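Local coordinates for protein endoglucanase (Thermotoga maritima, PDB 1VHO) that probably acts as a metal-dependent aminopeptidase of the M42 family, whose members bind two divalent metal cations per subunit, at residues 60-65 and 220-225; 194-199 and 329-334; 179-184 and 198-203. One frame throughout, in Å; residues are numbered along the deposited sequence.

All three contacts are buried and belong to the large mixed sheet and the helices packed on it. Interaction 1 lies within the sheet, joining neighbouring parallel strands 61-67 and 222-229 mainly by backbone hydrogen bonds. Interactions 2 and 3 share strand 195-201, the neighbour of 61-67 on its other side, and use its start and its later half: at the start of the strand the C-terminal end of helix 317-333 is held by an indole-to-carbonyl bond, while further along helix 171-187 packs through aliphatic and aromatic side chains. Partly exposed residues take part at one end of interaction 1; every touching residue of interactions 2 and 3 is buried.

Interaction 1: 60-65 and 220-225; sequences GKLAFF and PDAAIV
Phe64 and Ile224 run alongside each other in the same direction on one face of two parallel strands, with Phe64 CE1 3.6 Å from Ile224 CD1. Phe64 CG stands anti to its carbonyl carbon (chi1 -60°), and from there the CD1 and CE1 atoms of the ring meet CB, CG1 and CD1 of the isoleucine; the closest of these to CD1 of Phe64 is Ile224 CB, at 3.7 Å. On the face bearing Ala63 and Phe65, the Phe65 ring turns its edge to Ala223, whose CB lies in the ring plane 3.7 Å from Phe65 CE1. The backbones between run within 14° of parallel. Ala63 bonds through both its amide and its carbonyl, its N giving to Ala222 O and its O taking Ile224 N; Phe65 N then gives to Ile224 O.

Against this buried packing, the partly exposed end at Gly60, Lys61 and Asp221 is mainly polar and less regular. Here a side chain replaces a strand carbonyl: Lys61 N donates to Asp221 OD2 over 2.7 Å at a nearly straight 163°. Lys61 O accepts Asp221 N at 2.8 Å, but its bond from Ala222 N is long and weak at 3.4 Å. No salt bridge supplements this, since Lys61 NZ leads off to Tyr197 OH and stays 6.9 Å from Asp221 OD2.

The strands lead on to His67 and Asp227, predicted ligands of the first zinc; the side chain of Val225 is about 5 Å from that of Asp227. Strand 61-67 is also bonded to strand 195-201, and the side chains of 222-225 touch strand 297-304. Leu62, Phe64 and Ile224 pack against helix 317-333, whereas Phe65, on the opposite face, and Pro220 meet helix 208-213.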
loop_
_atom_site.group_PDB
_atom_site.type_symbol
_atom_site.label_atom_id
_atom_site.label_comp_id
_atom_site.label_asym_id
_atom_site.label_seq_id
_atom_site.Cartn_x
_atom_site.Cartn_y
_atom_site.Cartn_z
ATOM N N GLY A 60 -8.899 -21.479 -14.613
ATOM C CA GLY A 60 -9.157 -20.063 -14.937
ATOM C C GLY A 60 -8.022 -19.269 -14.255
ATOM O O GLY A 60 -7.197 -19.874 -13.566
ATOM N N LYS A 61 -8.100 -17.962 -14.406
ATOM C CA LYS A 61 -7.100 -17.066 -13.862
ATOM C C LYS A 61 -7.744 -16.023 -12.935
ATOM O O LYS A 61 -8.673 -15.323 -13.298
ATOM C CB LYS A 61 -6.396 -16.326 -15.018
ATOM C CG LYS A 61 -5.797 -17.234 -16.082
ATOM C CD LYS A 61 -5.316 -16.403 -17.267
ATOM C CE LYS A 61 -4.505 -17.253 -18.246
ATOM N NZ LYS A 61 -3.528 -18.113 -17.505
ATOM N N LEU A 62 -7.200 -15.984 -11.733
ATOM C CA LEU A 62 -7.661 -15.061 -10.676
ATOM C C LEU A 62 -6.501 -14.085 -10.445
ATOM O O LEU A 62 -5.364 -14.565 -10.273
ATOM C CB LEU A 62 -7.853 -15.931 -9.446
ATOM C CG LEU A 62 -8.332 -15.398 -8.126
ATOM C CD1 LEU A 62 -9.562 -14.501 -8.258
ATOM C CD2 LEU A 62 -8.646 -16.585 -7.187
ATOM N N ALA A 63 -6.767 -12.806 -10.406
ATOM C CA ALA A 63 -5.729 -11.807 -10.177
ATOM C C ALA A 63 -6.054 -11.009 -8.916
ATOM O O ALA A 63 -7.204 -10.564 -8.741
ATOM C CB ALA A 63 -5.601 -10.860 -11.369
ATOM N N PHE A 64 -5.067 -10.784 -8.086
ATOM C CA PHE A 64 -5.189 -10.027 -6.839
ATOM C C PHE A 64 -4.265 -8.803 -7.017
ATOM O O PHE A 64 -3.125 -9.025 -7.473
ATOM C CB PHE A 64 -4.786 -10.817 -5.613
ATOM C CG PHE A 64 -5.565 -12.078 -5.345
ATOM C CD1 PHE A 64 -6.934 -12.135 -5.552
ATOM C CD2 PHE A 64 -4.922 -13.224 -4.918
ATOM C CE1 PHE A 64 -7.634 -13.320 -5.335
ATOM C CE2 PHE A 64 -5.620 -14.395 -4.652
ATOM C CZ PHE A 64 -6.982 -14.445 -4.861
ATOM N N PHE A 65 -4.707 -7.612 -6.647
ATOM C CA PHE A 65 -3.884 -6.430 -6.916
ATOM C C PHE A 65 -3.664 -5.558 -5.677
ATOM O O PHE A 65 -4.626 -5.296 -4.934
ATOM C CB PHE A 65 -4.661 -5.542 -7.937
ATOM C CG PHE A 65 -4.878 -6.145 -9.310
ATOM C CD1 PHE A 65 -6.036 -6.903 -9.561
ATOM C CD2 PHE A 65 -3.964 -5.977 -10.307
ATOM C CE1 PHE A 65 -6.217 -7.455 -10.823
ATOM C CE2 PHE A 65 -4.147 -6.519 -11.581
ATOM C CZ PHE A 65 -5.296 -7.272 -11.827
ATOM N N PRO A 220 -7.729 -11.965 -16.800
ATOM C CA PRO A 220 -8.215 -12.744 -15.677
ATOM C C PRO A 220 -9.726 -12.931 -15.752
ATOM O O PRO A 220 -10.450 -12.025 -16.163
ATOM C CB PRO A 220 -7.862 -11.915 -14.450
ATOM C CG PRO A 220 -7.374 -10.594 -14.916
ATOM C CD PRO A 220 -7.260 -10.640 -16.418
ATOM N N ASP A 221 -10.180 -14.051 -15.240
ATOM C CA ASP A 221 -11.598 -14.363 -15.146
ATOM C C ASP A 221 -12.230 -13.655 -13.959
ATOM O O ASP A 221 -13.447 -13.463 -13.905
ATOM C CB ASP A 221 -11.727 -15.894 -14.964
ATOM C CG ASP A 221 -11.140 -16.561 -16.202
ATOM O OD1 ASP A 221 -11.597 -16.205 -17.321
ATOM O OD2 ASP A 221 -10.203 -17.340 -16.055
ATOM N N ALA A 222 -11.406 -13.319 -12.932
ATOM C CA ALA A 222 -11.944 -12.620 -11.762
ATOM C C ALA A 222 -10.792 -11.837 -11.093
ATOM O O ALA A 222 -9.647 -12.257 -11.208
ATOM C CB ALA A 222 -12.619 -13.515 -10.761
ATOM N N ALA A 223 -11.118 -10.645 -10.587
ATOM C CA ALA A 223 -10.034 -9.853 -9.975
ATOM C C ALA A 223 -10.482 -9.343 -8.606
ATOM O O ALA A 223 -11.642 -8.972 -8.449
ATOM C CB ALA A 223 -9.727 -8.653 -10.858
ATOM N N ILE A 224 -9.554 -9.352 -7.661
ATOM C CA ILE A 224 -9.883 -8.816 -6.327
ATOM C C ILE A 224 -8.857 -7.686 -6.080
ATOM O O ILE A 224 -7.661 -7.952 -6.073
ATOM C CB ILE A 224 -9.870 -9.880 -5.248
ATOM C CG1 ILE A 224 -10.763 -11.097 -5.669
ATOM C CG2 ILE A 224 -10.364 -9.279 -3.926
ATOM C CD1 ILE A 224 -10.944 -12.085 -4.471
ATOM N N VAL A 225 -9.341 -6.472 -5.923
ATOM C CA VAL A 225 -8.473 -5.311 -5.716
ATOM C C VAL A 225 -8.421 -5.023 -4.223
ATOM O O VAL A 225 -9.457 -4.961 -3.586
ATOM C CB VAL A 225 -8.997 -4.059 -6.457
ATOM C CG1 VAL A 225 -8.262 -2.794 -6.066
ATOM C CG2 VAL A 225 -8.935 -4.283 -7.964
#

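Interaction 2: 194-199 and 329-334; sequences WDVYVV and LVAVEL
The indole NE1 of Trp194 donates to Leu334 O over 2.8 Å, a nearly straight bond with the oxygen close to the ring plane. At the acceptor, the donor is well bent off the carbonyl direction, the C=O...N angle being 126°, and it is tilted 30° from the carbonyl plane. A second carbonyl lies at the same ring edge: Ala331 O is in the plane, 3.2 Å from Trp194 CD1. The five-membered ring therefore presents adjacent atoms, CD1 and NE1, to two carbonyl oxygens where helix 317-333 ends. Leu334 has just left the helical conformation, although its N still gives to Val330 O at 2.9 Å.

Leu334 also packs against the indole with its side chain. Its chi1 of -178° puts CG anti to the backbone N, near NE1 and CZ2 of the indole; from there Leu334 CD2 stands 3.7 Å above one face, displaced toward the rim, where it is 3.8 Å from Trp194 CZ2. Further along the strand, Val196 CG2 meets Ala331 CB at 3.8 Å. The start of strand 195-201 thus meets helix 317-333 and, through Val196 on Leu187, helix 171-187, while Leu334 itself also touches helix 256-268.

Buried as it is, the indole N-H has a sound acceptor in Leu334 O. Ala331 O, whose C=O runs roughly with the helix axis at its C-terminal end, probably carries added partial negative charge that would favour the approach of the CD1 hydrogen; together with the leucine over one face, the two edge contacts are likely to fix the rotation of the ring.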
loop_
_atom_site.group_PDB
_atom_site.type_symbol
_atom_site.label_atom_id
_atom_site.label_comp_id
_atom_site.label_asym_id
_atom_site.label_seq_id
_atom_site.Cartn_x
_atom_site.Cartn_y
_atom_site.Cartn_z
ATOM N N TRP A 194 -7.523 -22.752 -9.280
ATOM C CA TRP A 194 -7.278 -21.530 -10.043
ATOM C C TRP A 194 -5.791 -21.197 -10.189
ATOM O O TRP A 194 -4.999 -21.492 -9.291
ATOM C CB TRP A 194 -7.943 -20.358 -9.265
ATOM C CG TRP A 194 -9.432 -20.354 -9.345
ATOM C CD1 TRP A 194 -10.319 -21.003 -8.516
ATOM C CD2 TRP A 194 -10.217 -19.677 -10.318
ATOM N NE1 TRP A 194 -11.605 -20.755 -8.915
ATOM C CE2 TRP A 194 -11.575 -19.961 -10.036
ATOM C CE3 TRP A 194 -9.916 -18.869 -11.407
ATOM C CZ2 TRP A 194 -12.606 -19.445 -10.806
ATOM C CZ3 TRP A 194 -10.948 -18.369 -12.183
ATOM C CH2 TRP A 194 -12.290 -18.656 -11.870
ATOM N N ASP A 195 -5.437 -20.597 -11.311
ATOM C CA ASP A 195 -4.069 -20.105 -11.516
ATOM C C ASP A 195 -4.119 -18.714 -10.846
ATOM O O ASP A 195 -5.108 -17.991 -11.075
ATOM C CB ASP A 195 -3.722 -19.990 -12.984
ATOM C CG ASP A 195 -3.522 -21.388 -13.613
ATOM O OD1 ASP A 195 -3.343 -22.382 -12.895
ATOM O OD2 ASP A 195 -3.565 -21.430 -14.849
ATOM N N VAL A 196 -3.138 -18.373 -10.039
ATOM C CA VAL A 196 -3.212 -17.092 -9.321
ATOM C C VAL A 196 -2.135 -16.121 -9.739
ATOM O O VAL A 196 -0.950 -16.506 -9.806
ATOM C CB VAL A 196 -3.100 -17.374 -7.806
ATOM C CG1 VAL A 196 -3.010 -16.081 -6.994
ATOM C CG2 VAL A 196 -4.325 -18.187 -7.339
ATOM N N TYR A 197 -2.523 -14.873 -9.969
ATOM C CA TYR A 197 -1.588 -13.833 -10.341
ATOM C C TYR A 197 -1.689 -12.738 -9.261
ATOM O O TYR A 197 -2.783 -12.234 -9.029
ATOM C CB TYR A 197 -1.880 -13.216 -11.691
ATOM C CG TYR A 197 -1.740 -14.209 -12.837
ATOM C CD1 TYR A 197 -2.764 -15.132 -13.070
ATOM C CD2 TYR A 197 -0.589 -14.250 -13.613
ATOM C CE1 TYR A 197 -2.655 -16.056 -14.081
ATOM C CE2 TYR A 197 -0.485 -15.187 -14.639
ATOM C CZ TYR A 197 -1.517 -16.054 -14.884
ATOM O OH TYR A 197 -1.456 -16.983 -15.904
ATOM N N VAL A 198 -0.564 -12.474 -8.609
ATOM C CA VAL A 198 -0.562 -11.482 -7.507
ATOM C C VAL A 198 0.217 -10.288 -7.980
ATOM O O VAL A 198 1.433 -10.387 -8.239
ATOM C CB VAL A 198 -0.027 -12.156 -6.248
ATOM C CG1 VAL A 198 -0.063 -11.196 -5.101
ATOM C CG2 VAL A 198 -0.878 -13.394 -5.897
ATOM N N VAL A 199 -0.434 -9.119 -8.020
ATOM C CA VAL A 199 0.190 -7.946 -8.612
ATOM C C VAL A 199 0.456 -6.800 -7.632
ATOM O O VAL A 199 -0.446 -6.325 -6.949
ATOM C CB VAL A 199 -0.763 -7.435 -9.715
ATOM C CG1 VAL A 199 -0.185 -6.214 -10.442
ATOM C CG2 VAL A 199 -1.141 -8.550 -10.695
ATOM N N LEU A 329 -8.589 -19.296 0.145
ATOM C CA LEU A 329 -9.786 -20.142 0.034
ATOM C C LEU A 329 -10.571 -19.846 -1.221
ATOM O O LEU A 329 -11.160 -20.755 -1.835
ATOM C CB LEU A 329 -10.637 -20.061 1.305
ATOM C CG LEU A 329 -9.950 -20.670 2.524
ATOM C CD1 LEU A 329 -10.592 -20.223 3.841
ATOM C CD2 LEU A 329 -9.971 -22.199 2.427
ATOM N N VAL A 330 -10.564 -18.592 -1.691
ATOM C CA VAL A 330 -11.247 -18.240 -2.938
ATOM C C VAL A 330 -10.554 -18.977 -4.068
ATOM O O VAL A 330 -11.178 -19.590 -4.944
ATOM C CB VAL A 330 -11.263 -16.717 -3.191
ATOM C CG1 VAL A 330 -11.688 -16.354 -4.596
ATOM C CG2 VAL A 330 -12.216 -16.043 -2.182
ATOM N N ALA A 331 -9.200 -18.998 -4.053
ATOM C CA ALA A 331 -8.477 -19.716 -5.082
ATOM C C ALA A 331 -8.762 -21.212 -5.023
ATOM O O ALA A 331 -8.583 -21.900 -6.044
ATOM C CB ALA A 331 -6.959 -19.457 -4.985
ATOM N N VAL A 332 -9.163 -21.758 -3.899
ATOM C CA VAL A 332 -9.461 -23.185 -3.780
ATOM C C VAL A 332 -10.896 -23.550 -4.109
ATOM O O VAL A 332 -11.158 -24.472 -4.904
ATOM C CB VAL A 332 -9.163 -23.667 -2.352
ATOM C CG1 VAL A 332 -9.538 -25.160 -2.163
ATOM C CG2 VAL A 332 -7.694 -23.483 -1.985
ATOM N N GLU A 333 -11.867 -22.749 -3.647
ATOM C CA GLU A 333 -13.272 -23.055 -3.815
ATOM C C GLU A 333 -14.096 -22.250 -4.775
ATOM O O GLU A 333 -15.265 -22.627 -4.987
ATOM C CB GLU A 333 -13.950 -22.882 -2.413
ATOM C CG GLU A 333 -13.327 -23.899 -1.437
ATOM C CD GLU A 333 -13.961 -23.825 -0.071
ATOM O OE1 GLU A 333 -14.878 -22.996 0.124
ATOM O OE2 GLU A 333 -13.532 -24.541 0.856
ATOM N N LEU A 334 -13.611 -21.119 -5.274
ATOM C CA LEU A 334 -14.415 -20.331 -6.179
ATOM C C LEU A 334 -14.888 -21.120 -7.415
ATOM O O LEU A 334 -14.099 -21.687 -8.145
ATOM C CB LEU A 334 -13.736 -19.062 -6.664
ATOM C CG LEU A 334 -14.528 -18.134 -7.584
ATOM C CD1 LEU A 334 -15.754 -17.559 -6.850
ATOM C CD2 LEU A 334 -13.644 -16.969 -8.057
#

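Interaction 3: 179-184 and 198-203; sequences VLVKVL and VVFSVQ
Leu180 and Val198 pass one another with their tips running opposite ways where helix 171-187 packs on strand 195-201, a helix-on-sheet layer of the alpha/beta core. The two short segments run nearly antiparallel, their axes 156° apart and 9.4 Å at closest approach, as suits a helix that turns back into the strand following it.

Val198 divides its two methyls between two leucines. With CG1 anti to the backbone N (chi1 -178°), that methyl presses on Leu180, 3.4 Å from its CB, a tighter fit than ordinary van der Waals contact. CG2, anti to the carbonyl carbon, meets Leu184 CD2 tip to tip at 3.8 Å. An alanine here would remove both methyls and would probably open a gap beside Leu180 CB and Leu184 CD2, leaving the two leucine side chains freer to shift.

The CA-CB bond of Phe200 does not point at the helix, but the ring swings back to it obliquely, and also touches Ile31 of helix 25-35. Val199, facing away from the helix, lies on Phe65. Leu180 CB touches both Val198 CG1 and the Phe200 ring, meeting its CZ and, at 3.7 Å, its CE2.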
loop_
_atom_site.group_PDB
_atom_site.type_symbol
_atom_site.label_atom_id
_atom_site.label_comp_id
_atom_site.label_asym_id
_atom_site.label_seq_id
_atom_site.Cartn_x
_atom_site.Cartn_y
_atom_site.Cartn_z
ATOM N N VAL A 179 -0.969 -8.599 2.884
ATOM C CA VAL A 179 -2.047 -9.587 2.632
ATOM C C VAL A 179 -1.660 -10.484 1.451
ATOM O O VAL A 179 -1.714 -11.716 1.504
ATOM C CB VAL A 179 -3.364 -8.879 2.206
ATOM C CG1 VAL A 179 -4.388 -9.962 1.705
ATOM C CG2 VAL A 179 -3.971 -8.060 3.312
ATOM N N LEU A 180 -1.177 -9.859 0.359
ATOM C CA LEU A 180 -0.856 -10.666 -0.832
ATOM C C LEU A 180 0.333 -11.578 -0.615
ATOM O O LEU A 180 0.359 -12.701 -1.181
ATOM C CB LEU A 180 -0.740 -9.760 -2.061
ATOM C CG LEU A 180 -2.040 -8.961 -2.370
ATOM C CD1 LEU A 180 -1.904 -8.315 -3.744
ATOM C CD2 LEU A 180 -3.249 -9.924 -2.374
ATOM N N VAL A 181 1.299 -11.119 0.191
ATOM C CA VAL A 181 2.455 -12.023 0.491
ATOM C C VAL A 181 1.929 -13.231 1.275
ATOM O O VAL A 181 2.296 -14.397 0.950
ATOM C CB VAL A 181 3.512 -11.266 1.322
ATOM C CG1 VAL A 181 4.541 -12.256 1.908
ATOM C CG2 VAL A 181 4.238 -10.260 0.413
ATOM N N LYS A 182 1.063 -12.976 2.250
ATOM C CA LYS A 182 0.496 -14.075 3.075
ATOM C C LYS A 182 -0.383 -14.994 2.228
ATOM O O LYS A 182 -0.421 -16.219 2.468
ATOM C CB LYS A 182 -0.245 -13.530 4.287
ATOM C CG LYS A 182 0.655 -12.850 5.337
ATOM C CD LYS A 182 1.670 -13.798 5.974
ATOM C CE LYS A 182 1.039 -14.734 6.976
ATOM N NZ LYS A 182 2.039 -15.585 7.657
ATOM N N VAL A 183 -1.129 -14.458 1.264
ATOM C CA VAL A 183 -1.936 -15.363 0.410
ATOM C C VAL A 183 -1.024 -16.413 -0.256
ATOM O O VAL A 183 -1.340 -17.601 -0.327
ATOM C CB VAL A 183 -2.616 -14.571 -0.719
ATOM C CG1 VAL A 183 -3.282 -15.487 -1.756
ATOM C CG2 VAL A 183 -3.674 -13.634 -0.144
ATOM N N LEU A 184 0.102 -15.957 -0.828
ATOM C CA LEU A 184 1.020 -16.899 -1.496
ATOM C C LEU A 184 1.543 -17.921 -0.516
ATOM O O LEU A 184 1.587 -19.131 -0.816
ATOM C CB LEU A 184 2.141 -16.124 -2.196
ATOM C CG LEU A 184 1.682 -15.302 -3.417
ATOM C CD1 LEU A 184 2.790 -14.370 -3.874
ATOM C CD2 LEU A 184 1.314 -16.218 -4.591
ATOM N N VAL A 198 -0.564 -12.474 -8.609
ATOM C CA VAL A 198 -0.562 -11.482 -7.507
ATOM C C VAL A 198 0.217 -10.288 -7.980
ATOM O O VAL A 198 1.433 -10.387 -8.239
ATOM C CB VAL A 198 -0.027 -12.156 -6.248
ATOM C CG1 VAL A 198 -0.063 -11.196 -5.101
ATOM C CG2 VAL A 198 -0.878 -13.394 -5.897
ATOM N N VAL A 199 -0.434 -9.119 -8.020
ATOM C CA VAL A 199 0.190 -7.946 -8.612
ATOM C C VAL A 199 0.456 -6.800 -7.632
ATOM O O VAL A 199 -0.446 -6.325 -6.949
ATOM C CB VAL A 199 -0.763 -7.435 -9.715
ATOM C CG1 VAL A 199 -0.185 -6.214 -10.442
ATOM C CG2 VAL A 199 -1.141 -8.550 -10.695
ATOM N N PHE A 200 1.717 -6.429 -7.556
ATOM C CA PHE A 200 2.214 -5.338 -6.720
ATOM C C PHE A 200 2.569 -4.187 -7.669
ATOM O O PHE A 200 3.653 -4.130 -8.277
ATOM C CB PHE A 200 3.435 -5.813 -5.907
ATOM C CG PHE A 200 3.181 -7.038 -5.057
ATOM C CD1 PHE A 200 3.386 -8.311 -5.584
ATOM C CD2 PHE A 200 2.727 -6.927 -3.756
ATOM C CE1 PHE A 200 3.163 -9.445 -4.800
ATOM C CE2 PHE A 200 2.459 -8.043 -2.973
ATOM C CZ PHE A 200 2.697 -9.322 -3.509
ATOM N N SER A 201 1.666 -3.246 -7.826
ATOM C CA SER A 201 1.758 -2.140 -8.739
ATOM C C SER A 201 2.457 -0.889 -8.244
ATOM O O SER A 201 2.112 -0.354 -7.191
ATOM C CB SER A 201 0.307 -1.704 -9.120
ATOM O OG SER A 201 0.331 -0.870 -10.262
ATOM N N VAL A 202 3.349 -0.381 -9.117
ATOM C CA VAL A 202 4.031 0.875 -8.758
ATOM C C VAL A 202 3.235 2.048 -9.292
ATOM O O VAL A 202 2.293 1.911 -10.085
ATOM C CB VAL A 202 5.476 0.903 -9.277
ATOM C CG1 VAL A 202 6.272 -0.228 -8.656
ATOM C CG2 VAL A 202 5.465 0.784 -10.818
ATOM N N GLN A 203 3.604 3.266 -8.899
ATOM C CA GLN A 203 2.864 4.441 -9.278
ATOM C C GLN A 203 2.766 4.728 -10.776
ATOM O O GLN A 203 1.701 5.164 -11.221
ATOM C CB GLN A 203 3.481 5.684 -8.608
ATOM C CG GLN A 203 2.460 6.819 -8.477
ATOM C CD GLN A 203 2.793 7.948 -9.432
ATOM O OE1 GLN A 203 3.825 7.882 -10.095
ATOM N NE2 GLN A 203 1.928 8.951 -9.475
#